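Local coordinates for beta chain (Acipenser persicus, PDB 6IYH), which probably carries oxygen as the beta chain of a sturgeon haemoglobin, holding a haem whose iron binds oxygen reversibly, at residues V17-V22 / V66-G71; D78-A83 / I137-K142; C108-L113 / D124-W129. All blocks are in the same frame, centred on the assembly; numbering follows the deposited sequence.

Contact 1: residues V17-V22 / V66-G71; sequences VNVESV and VLDSVG. With HEM (protoporphyrin IX containing Fe), chain D.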
# COMPACT_ATOMS: atom_id res chain seq x y z
N VAL B 17 5.41 -29.67 2.94
CA VAL B 17 4.68 -28.91 1.85
C VAL B 17 4.79 -29.67 0.51
O VAL B 17 5.88 -29.91 0.02
CB VAL B 17 5.26 -27.48 1.70
CG1 VAL B 17 4.86 -26.85 0.36
CG2 VAL B 17 4.81 -26.62 2.89
N ASN B 18 3.66 -29.95 -0.07
CA ASN B 18 3.55 -30.42 -1.42
C ASN B 18 3.62 -29.17 -2.31
O ASN B 18 2.64 -28.43 -2.41
CB ASN B 18 2.22 -31.16 -1.61
CG ASN B 18 2.01 -31.65 -3.03
OD1 ASN B 18 2.55 -31.10 -3.96
ND2 ASN B 18 1.18 -32.64 -3.20
N VAL B 19 4.74 -28.99 -2.98
CA VAL B 19 4.94 -27.70 -3.70
C VAL B 19 4.03 -27.60 -4.90
O VAL B 19 3.65 -26.49 -5.31
CB VAL B 19 6.42 -27.48 -4.11
CG1 VAL B 19 7.33 -27.34 -2.92
CG2 VAL B 19 6.96 -28.64 -4.97
N GLU B 20 3.58 -28.72 -5.45
CA GLU B 20 2.62 -28.69 -6.57
C GLU B 20 1.23 -28.23 -6.13
O GLU B 20 0.62 -27.31 -6.71
CB GLU B 20 2.48 -30.10 -7.16
CG GLU B 20 3.69 -30.49 -7.96
CD GLU B 20 3.67 -31.93 -8.44
OE1 GLU B 20 2.57 -32.50 -8.62
OE2 GLU B 20 4.75 -32.45 -8.60
N SER B 21 0.74 -28.83 -5.06
CA SER B 21 -0.52 -28.49 -4.54
C SER B 21 -0.59 -27.10 -3.92
O SER B 21 -1.46 -26.31 -4.25
CB SER B 21 -0.95 -29.55 -3.57
OG SER B 21 -2.19 -29.24 -2.96
N VAL B 22 0.32 -26.80 -3.02
CA VAL B 22 0.35 -25.50 -2.37
C VAL B 22 0.67 -24.41 -3.40
O VAL B 22 0.06 -23.37 -3.40
CB VAL B 22 1.38 -25.47 -1.22
CG1 VAL B 22 1.74 -24.07 -0.71
CG2 VAL B 22 0.83 -26.38 -0.12
N VAL B 66 7.08 -21.37 -8.59
CA VAL B 66 7.15 -20.35 -7.55
C VAL B 66 7.46 -20.98 -6.18
O VAL B 66 8.32 -20.50 -5.47
CB VAL B 66 5.84 -19.52 -7.49
CG1 VAL B 66 5.89 -18.57 -6.30
CG2 VAL B 66 5.65 -18.71 -8.77
N LEU B 67 6.79 -22.08 -5.83
CA LEU B 67 6.99 -22.69 -4.55
C LEU B 67 8.40 -23.32 -4.43
O LEU B 67 9.02 -23.22 -3.42
CB LEU B 67 5.87 -23.63 -4.22
CG LEU B 67 4.79 -23.05 -3.34
CD1 LEU B 67 5.36 -22.96 -1.92
CD2 LEU B 67 4.32 -21.68 -3.85
N ASP B 68 8.92 -23.84 -5.52
CA ASP B 68 10.36 -24.26 -5.56
C ASP B 68 11.32 -23.16 -5.28
O ASP B 68 12.27 -23.36 -4.53
CB ASP B 68 10.68 -24.96 -6.88
CG ASP B 68 10.05 -26.32 -6.95
OD1 ASP B 68 9.53 -26.76 -5.92
OD2 ASP B 68 10.09 -26.96 -8.04
N SER B 69 11.02 -21.94 -5.76
CA SER B 69 11.79 -20.74 -5.47
C SER B 69 11.67 -20.31 -4.05
O SER B 69 12.61 -19.86 -3.47
CB SER B 69 11.30 -19.63 -6.42
OG SER B 69 12.05 -18.48 -6.29
N VAL B 70 10.49 -20.48 -3.45
CA VAL B 70 10.37 -20.27 -2.01
C VAL B 70 11.32 -21.25 -1.31
O VAL B 70 12.06 -20.89 -0.41
CB VAL B 70 8.92 -20.49 -1.56
CG1 VAL B 70 8.85 -20.49 -0.03
CG2 VAL B 70 7.95 -19.40 -2.09
N GLY B 71 11.33 -22.49 -1.76
CA GLY B 71 12.33 -23.44 -1.23
C GLY B 71 13.75 -22.96 -1.35
O GLY B 71 14.54 -23.02 -0.38
CHA HEM D . 8.36 -16.07 -13.39
CHB HEM D . 9.26 -16.61 -8.71
CHC HEM D . 5.72 -13.42 -7.75
CHD HEM D . 4.96 -12.80 -12.47
C1A HEM D . 8.90 -16.44 -12.18
C2A HEM D . 9.89 -17.47 -12.06
C3A HEM D . 10.12 -17.63 -10.77
C4A HEM D . 9.28 -16.75 -10.05
CMA HEM D . 11.12 -18.62 -10.15
CAA HEM D . 10.59 -18.22 -13.18
CBA HEM D . 11.90 -17.52 -13.51
CGA HEM D . 12.72 -18.20 -14.60
O1A HEM D . 12.32 -18.26 -15.78
O2A HEM D . 13.83 -18.70 -14.33
C1B HEM D . 8.35 -15.78 -8.01
C2B HEM D . 8.30 -15.66 -6.58
C3B HEM D . 7.25 -14.82 -6.33
C4B HEM D . 6.77 -14.33 -7.62
CMB HEM D . 9.10 -16.40 -5.49
CAB HEM D . 6.67 -14.32 -5.07
CBB HEM D . 6.89 -14.89 -3.87
C1C HEM D . 5.13 -13.00 -8.91
C2C HEM D . 4.03 -12.07 -9.07
C3C HEM D . 3.83 -11.89 -10.43
C4C HEM D . 4.88 -12.65 -11.12
CMC HEM D . 3.22 -11.64 -7.90
CAC HEM D . 2.79 -11.14 -11.17
CBC HEM D . 1.73 -10.62 -10.52
C1D HEM D . 5.82 -13.73 -13.08
C2D HEM D . 5.79 -13.94 -14.52
C3D HEM D . 6.76 -14.81 -14.82
C4D HEM D . 7.32 -15.15 -13.51
CMD HEM D . 4.90 -13.19 -15.53
CAD HEM D . 7.13 -15.39 -16.17
CBD HEM D . 6.05 -16.48 -16.43
CGD HEM D . 6.16 -17.28 -17.72
O1D HEM D . 6.82 -18.33 -17.77
O2D HEM D . 5.52 -16.92 -18.70
NA HEM D . 8.54 -16.03 -10.97
NB HEM D . 7.49 -14.92 -8.59
NC HEM D . 5.62 -13.27 -10.18
ND HEM D . 6.77 -14.45 -12.43
FE HEM D . 7.14 -14.65 -10.59
O HOH W 1 5.61 -16.05 -10.46
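V19 and V22 meet L67 and D68 where the start of helix 19-33 leans on helix 57-75. N18 precedes that start as N-cap: its OD1 accepts S21 N at 3.1 Å in a nearly straight bond (170°), although the donor stands above the carbonyl plane, and E20 N adds a weak second bond. V19 comes next, with its CB 3.9 Å from L67 CB, the two side chains running antiparallel alongside each other. Its chi1 of -65° sets CG2 between the backbone N and the carbonyl carbon, and from there the methyl reaches D68 OD1 at 3.3 Å, an apolar group against a carboxylate oxygen. E20 turns away from helix 57-75, yet its OE2 forms a salt bridge to K64 of that helix. One turn after V19, V22 lays CG1 4.0 Å from L67 CD1, the valine set nearly perpendicular to the leucine. Behind L67, V66 faces the haem: CG1 lies 3.8 Å from HEM C2B, and CG2 lies 3.2 Å from water 1, which binds the iron. With an alanine here in place of the valine, both methyls over the pyrrole ring of C2B are gone, which would probably leave a gap and the iron-bound water less confined. The chemistry is thus largely aliphatic, with charge at its rim, and sets the globin B helix behind the E helix that lines the distal haem pocket.

Contact 2: residues D78-A83 / I137-K142; sequences DDVADA and ISALSK. With HEM (protoporphyrin IX containing Fe), chain D.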
# COMPACT_ATOMS: atom_id res chain seq x y z
N ASP B 78 19.41 -16.94 5.26
CA ASP B 78 20.31 -15.95 5.86
C ASP B 78 20.64 -14.83 4.90
O ASP B 78 21.05 -13.81 5.34
CB ASP B 78 21.59 -16.57 6.40
CG ASP B 78 21.35 -17.53 7.51
OD1 ASP B 78 20.49 -17.33 8.38
OD2 ASP B 78 22.08 -18.54 7.53
N ASP B 79 20.49 -14.99 3.60
CA ASP B 79 20.58 -13.83 2.72
C ASP B 79 19.78 -14.01 1.44
O ASP B 79 20.33 -14.27 0.37
CB ASP B 79 22.05 -13.50 2.42
CG ASP B 79 22.23 -12.11 1.77
OD1 ASP B 79 21.24 -11.40 1.46
OD2 ASP B 79 23.41 -11.74 1.56
N VAL B 80 18.46 -13.84 1.56
CA VAL B 80 17.59 -14.04 0.39
C VAL B 80 17.81 -12.94 -0.65
O VAL B 80 17.80 -13.22 -1.84
CB VAL B 80 16.12 -14.06 0.82
CG1 VAL B 80 15.17 -14.25 -0.36
CG2 VAL B 80 15.86 -15.10 1.87
N ALA B 81 18.06 -11.68 -0.23
CA ALA B 81 18.33 -10.55 -1.20
C ALA B 81 19.41 -10.91 -2.22
O ALA B 81 19.21 -10.85 -3.44
CB ALA B 81 18.71 -9.25 -0.47
N ASP B 82 20.56 -11.36 -1.71
CA ASP B 82 21.67 -11.78 -2.62
C ASP B 82 21.25 -12.91 -3.60
O ASP B 82 21.43 -12.86 -4.82
CB ASP B 82 22.96 -12.18 -1.81
CG ASP B 82 24.04 -12.98 -2.68
OD1 ASP B 82 23.93 -14.24 -2.81
OD2 ASP B 82 25.00 -12.35 -3.23
N ALA B 83 20.64 -13.94 -3.04
CA ALA B 83 20.24 -15.10 -3.81
C ALA B 83 19.15 -14.76 -4.87
O ALA B 83 19.10 -15.34 -5.98
CB ALA B 83 19.73 -16.12 -2.82
N ILE B 137 9.52 -11.02 -0.06
CA ILE B 137 8.98 -9.84 -0.74
C ILE B 137 10.02 -8.72 -0.87
O ILE B 137 10.16 -8.08 -1.92
CB ILE B 137 7.75 -9.35 -0.01
CG1 ILE B 137 6.61 -10.33 -0.22
CG2 ILE B 137 7.34 -7.96 -0.47
CD1 ILE B 137 5.54 -10.24 0.82
N SER B 138 10.68 -8.47 0.22
CA SER B 138 11.70 -7.45 0.24
C SER B 138 12.81 -7.82 -0.80
O SER B 138 13.28 -6.95 -1.57
CB SER B 138 12.22 -7.29 1.67
OG SER B 138 13.35 -6.44 1.60
N ALA B 139 13.25 -9.08 -0.80
CA ALA B 139 14.26 -9.52 -1.79
C ALA B 139 13.81 -9.34 -3.25
O ALA B 139 14.62 -8.95 -4.14
CB ALA B 139 14.66 -10.94 -1.54
N LEU B 140 12.51 -9.64 -3.53
CA LEU B 140 11.99 -9.48 -4.86
C LEU B 140 11.81 -8.03 -5.27
O LEU B 140 11.94 -7.75 -6.44
CB LEU B 140 10.64 -10.21 -5.02
CG LEU B 140 10.85 -11.71 -5.07
CD1 LEU B 140 9.51 -12.41 -5.00
CD2 LEU B 140 11.54 -12.10 -6.38
N SER B 141 11.51 -7.17 -4.31
CA SER B 141 11.34 -5.70 -4.53
C SER B 141 12.70 -4.94 -4.66
O SER B 141 12.78 -3.81 -5.14
CB SER B 141 10.51 -5.14 -3.39
OG SER B 141 9.27 -5.84 -3.30
N LYS B 142 13.81 -5.57 -4.31
CA LYS B 142 15.05 -4.82 -4.08
C LYS B 142 15.65 -4.23 -5.35
O LYS B 142 16.06 -3.05 -5.39
CB LYS B 142 16.11 -5.69 -3.38
CG LYS B 142 17.31 -4.87 -2.99
CD LYS B 142 18.30 -5.66 -2.20
CE LYS B 142 19.23 -4.70 -1.48
NZ LYS B 142 20.51 -5.39 -1.16
CHA HEM D . 8.36 -16.07 -13.39
CHB HEM D . 9.26 -16.61 -8.71
CHC HEM D . 5.72 -13.42 -7.75
CHD HEM D . 4.96 -12.80 -12.47
C1A HEM D . 8.90 -16.44 -12.18
C2A HEM D . 9.89 -17.47 -12.06
C3A HEM D . 10.12 -17.63 -10.77
C4A HEM D . 9.28 -16.75 -10.05
CMA HEM D . 11.12 -18.62 -10.15
CAA HEM D . 10.59 -18.22 -13.18
CBA HEM D . 11.90 -17.52 -13.51
CGA HEM D . 12.72 -18.20 -14.60
O1A HEM D . 12.32 -18.26 -15.78
O2A HEM D . 13.83 -18.70 -14.33
C1B HEM D . 8.35 -15.78 -8.01
C2B HEM D . 8.30 -15.66 -6.58
C3B HEM D . 7.25 -14.82 -6.33
C4B HEM D . 6.77 -14.33 -7.62
CMB HEM D . 9.10 -16.40 -5.49
CAB HEM D . 6.67 -14.32 -5.07
CBB HEM D . 6.89 -14.89 -3.87
C1C HEM D . 5.13 -13.00 -8.91
C2C HEM D . 4.03 -12.07 -9.07
C3C HEM D . 3.83 -11.89 -10.43
C4C HEM D . 4.88 -12.65 -11.12
CMC HEM D . 3.22 -11.64 -7.90
CAC HEM D . 2.79 -11.14 -11.17
CBC HEM D . 1.73 -10.62 -10.52
C1D HEM D . 5.82 -13.73 -13.08
C2D HEM D . 5.79 -13.94 -14.52
C3D HEM D . 6.76 -14.81 -14.82
C4D HEM D . 7.32 -15.15 -13.51
CMD HEM D . 4.90 -13.19 -15.53
CAD HEM D . 7.13 -15.39 -16.17
CBD HEM D . 6.05 -16.48 -16.43
CGD HEM D . 6.16 -17.28 -17.72
O1D HEM D . 6.82 -18.33 -17.77
O2D HEM D . 5.52 -16.92 -18.70
NA HEM D . 8.54 -16.03 -10.97
NB HEM D . 7.49 -14.92 -8.59
NC HEM D . 5.62 -13.27 -10.18
ND HEM D . 6.77 -14.45 -12.43
FE HEM D . 7.14 -14.65 -10.59
O HOH W 2 17.47 -9.02 -4.53
O HOH W 1 5.61 -16.05 -10.46
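The methyl of A139 points into helix 80-83, where its CB lies 3.7 Å from A81 CA and 3.6 Å from V80 CG1. With V80 CG1 anti to the backbone N (chi1 179°), the valine presents this one branch to the alanine. Close approach of the backbones is the evidence that small residues matter: the CA atoms of A81 and A139 are 4.2 Å apart. A81 CB touches the flank of K142, whose extended chain brings CD to 4.0 Å. The lysine NZ stays 6.6 Å from D79 OD1, too far for a salt bridge, though the opposite charges may attract weakly. That aspartate is the N-cap of helix 80-83, accepting D82 N at an angle of 171° from above its carboxylate plane. Water 2 lies 2.8 Å from A81 O and 2.9 Å from A139 O, placed to bridge the two backbones, though other acceptors compete for its protons. On the far flank of helix 123-142, L140 CD1 reaches HEM CAB at 3.4 Å. The short helix 80-83 thus rests on the last turns of helix 123-142: M132 and V135 also receive V80, while F102 of helix 100-117 packs against I137, L140 and S141.

Contact 3: residues C108-L113 / D124-W129; sequences CLSIVL and DVQAAW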
# COMPACT_ATOMS: atom_id res chain seq x y z
N CYS B 108 -1.67 -14.83 -0.24
CA CYS B 108 -2.34 -16.01 -0.74
C CYS B 108 -1.58 -17.24 -0.22
O CYS B 108 -2.19 -18.21 0.16
CB CYS B 108 -2.40 -16.10 -2.24
SG CYS B 108 -3.48 -14.82 -2.98
N LEU B 109 -0.27 -17.15 -0.15
CA LEU B 109 0.55 -18.31 0.33
C LEU B 109 0.28 -18.60 1.78
O LEU B 109 0.03 -19.78 2.15
CB LEU B 109 2.03 -18.04 0.06
CG LEU B 109 2.96 -19.13 0.63
CD1 LEU B 109 2.64 -20.47 0.09
CD2 LEU B 109 4.42 -18.76 0.38
N SER B 110 0.24 -17.55 2.62
CA SER B 110 -0.10 -17.76 4.05
C SER B 110 -1.47 -18.39 4.24
O SER B 110 -1.66 -19.31 5.04
CB SER B 110 0.01 -16.45 4.83
OG SER B 110 -0.17 -16.66 6.19
N ILE B 111 -2.46 -17.87 3.51
CA ILE B 111 -3.81 -18.46 3.46
C ILE B 111 -3.80 -19.91 3.05
O ILE B 111 -4.44 -20.71 3.68
CB ILE B 111 -4.77 -17.58 2.62
CG1 ILE B 111 -5.05 -16.28 3.35
CG2 ILE B 111 -6.05 -18.23 2.23
CD1 ILE B 111 -5.68 -15.11 2.57
N VAL B 112 -3.10 -20.24 1.99
CA VAL B 112 -3.01 -21.62 1.57
C VAL B 112 -2.34 -22.51 2.69
O VAL B 112 -2.77 -23.66 2.86
CB VAL B 112 -2.31 -21.74 0.23
CG1 VAL B 112 -2.01 -23.21 -0.11
CG2 VAL B 112 -3.18 -21.20 -0.85
N LEU B 113 -1.28 -22.01 3.32
CA LEU B 113 -0.62 -22.81 4.35
C LEU B 113 -1.63 -23.01 5.49
O LEU B 113 -1.73 -24.10 6.00
CB LEU B 113 0.61 -22.14 4.92
CG LEU B 113 1.75 -22.01 3.91
CD1 LEU B 113 2.89 -21.24 4.50
CD2 LEU B 113 2.22 -23.35 3.38
N ASP B 124 2.43 -18.80 16.36
CA ASP B 124 3.88 -18.67 16.27
C ASP B 124 4.43 -19.14 14.95
O ASP B 124 5.37 -18.56 14.43
CB ASP B 124 4.61 -19.40 17.45
CG ASP B 124 4.51 -20.93 17.38
OD1 ASP B 124 3.40 -21.38 17.52
OD2 ASP B 124 5.52 -21.61 17.16
N VAL B 125 3.85 -20.20 14.43
CA VAL B 125 4.30 -20.78 13.18
C VAL B 125 3.92 -19.79 12.04
O VAL B 125 4.74 -19.51 11.20
CB VAL B 125 3.71 -22.20 12.95
CG1 VAL B 125 3.92 -22.63 11.49
CG2 VAL B 125 4.46 -23.18 13.89
N GLN B 126 2.68 -19.32 12.08
CA GLN B 126 2.24 -18.22 11.10
C GLN B 126 3.15 -17.02 11.20
O GLN B 126 3.53 -16.47 10.21
CB GLN B 126 0.77 -17.80 11.27
CG GLN B 126 0.43 -16.65 10.30
CD GLN B 126 -0.92 -16.10 10.55
OE1 GLN B 126 -1.61 -16.57 11.33
NE2 GLN B 126 -1.26 -15.12 9.83
N ALA B 127 3.56 -16.62 12.43
CA ALA B 127 4.39 -15.44 12.58
C ALA B 127 5.70 -15.65 11.94
O ALA B 127 6.21 -14.78 11.24
CB ALA B 127 4.52 -15.01 14.05
N ALA B 128 6.29 -16.84 12.10
CA ALA B 128 7.56 -17.15 11.45
C ALA B 128 7.47 -17.19 9.91
O ALA B 128 8.33 -16.66 9.22
CB ALA B 128 8.10 -18.51 11.92
N TRP B 129 6.40 -17.78 9.40
CA TRP B 129 6.12 -17.78 7.96
C TRP B 129 5.84 -16.36 7.40
O TRP B 129 6.31 -16.05 6.31
CB TRP B 129 5.01 -18.76 7.58
CG TRP B 129 5.59 -20.11 7.48
CD1 TRP B 129 5.70 -21.02 8.47
CD2 TRP B 129 6.25 -20.62 6.36
NE1 TRP B 129 6.42 -22.15 8.00
CE2 TRP B 129 6.78 -21.89 6.72
CE3 TRP B 129 6.52 -20.12 5.08
CZ2 TRP B 129 7.47 -22.69 5.82
CZ3 TRP B 129 7.24 -20.92 4.16
CH2 TRP B 129 7.69 -22.20 4.55
O HOH W 3 0.14 -14.24 7.30
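L113 sets CD1 over one face of the W129 indole, 3.8 Å from CE3 and 4.2 Å from the centroid of the six-membered ring. The methyl lies 28° off the ring normal, which meets the description of a CH-pi contact, and the two side chains cross at about a right angle. On the polar flank S110 OG and Q126 NE2 remain 4.1 Å apart, and water 3 spans them, 2.7 Å from S110 OG and accepting from Q126 NE2 at 3.0 Å. Q126 reaches this point with CG anti to its backbone N (chi1 177°) and the chain extended beyond.

The next shell fixes these groups. S110 OG is hydrogen-bonded to Y121 OH, and Y121 also packs on L113, Q126 and W129. Q126 OE1 takes a hydrogen bond from a basic side chain of a neighbouring subunit, so the amide serves both the helix pair and the subunit interface. At the rim of the indole, V125 O lies in the ring plane, while NE1 makes a weak bond to A9 O. This is the globin G-H helix pairing, between helices 100-117 and 123-142, with helix 4-14 against W129 through L13 and W14, and helix 19-33 against L109 and V112.

In the fold
From the N terminus, contact 1 comes first: 17-22 pairs with 66-71 across 43 intervening residues and ties helix 19-33 to helix 57-75. Its loop has closed before contact 2 opens at 78-83, just after helix 57-75. Contact 2 then spans 53 residues to 137-142, and contact 3, joining 108-113 to 124-129 over only ten, lies wholly within that span. Contacts 2 and 3 share helix 123-142 but do not touch. Contacts 1 and 3 do: V22 CG1 packs 3.8 Å from L109 CD1, joining helix 19-33 to helix 100-117. Contacts 1 and 2 stay about 6 Å apart at their nearest atoms, yet both reach the haem.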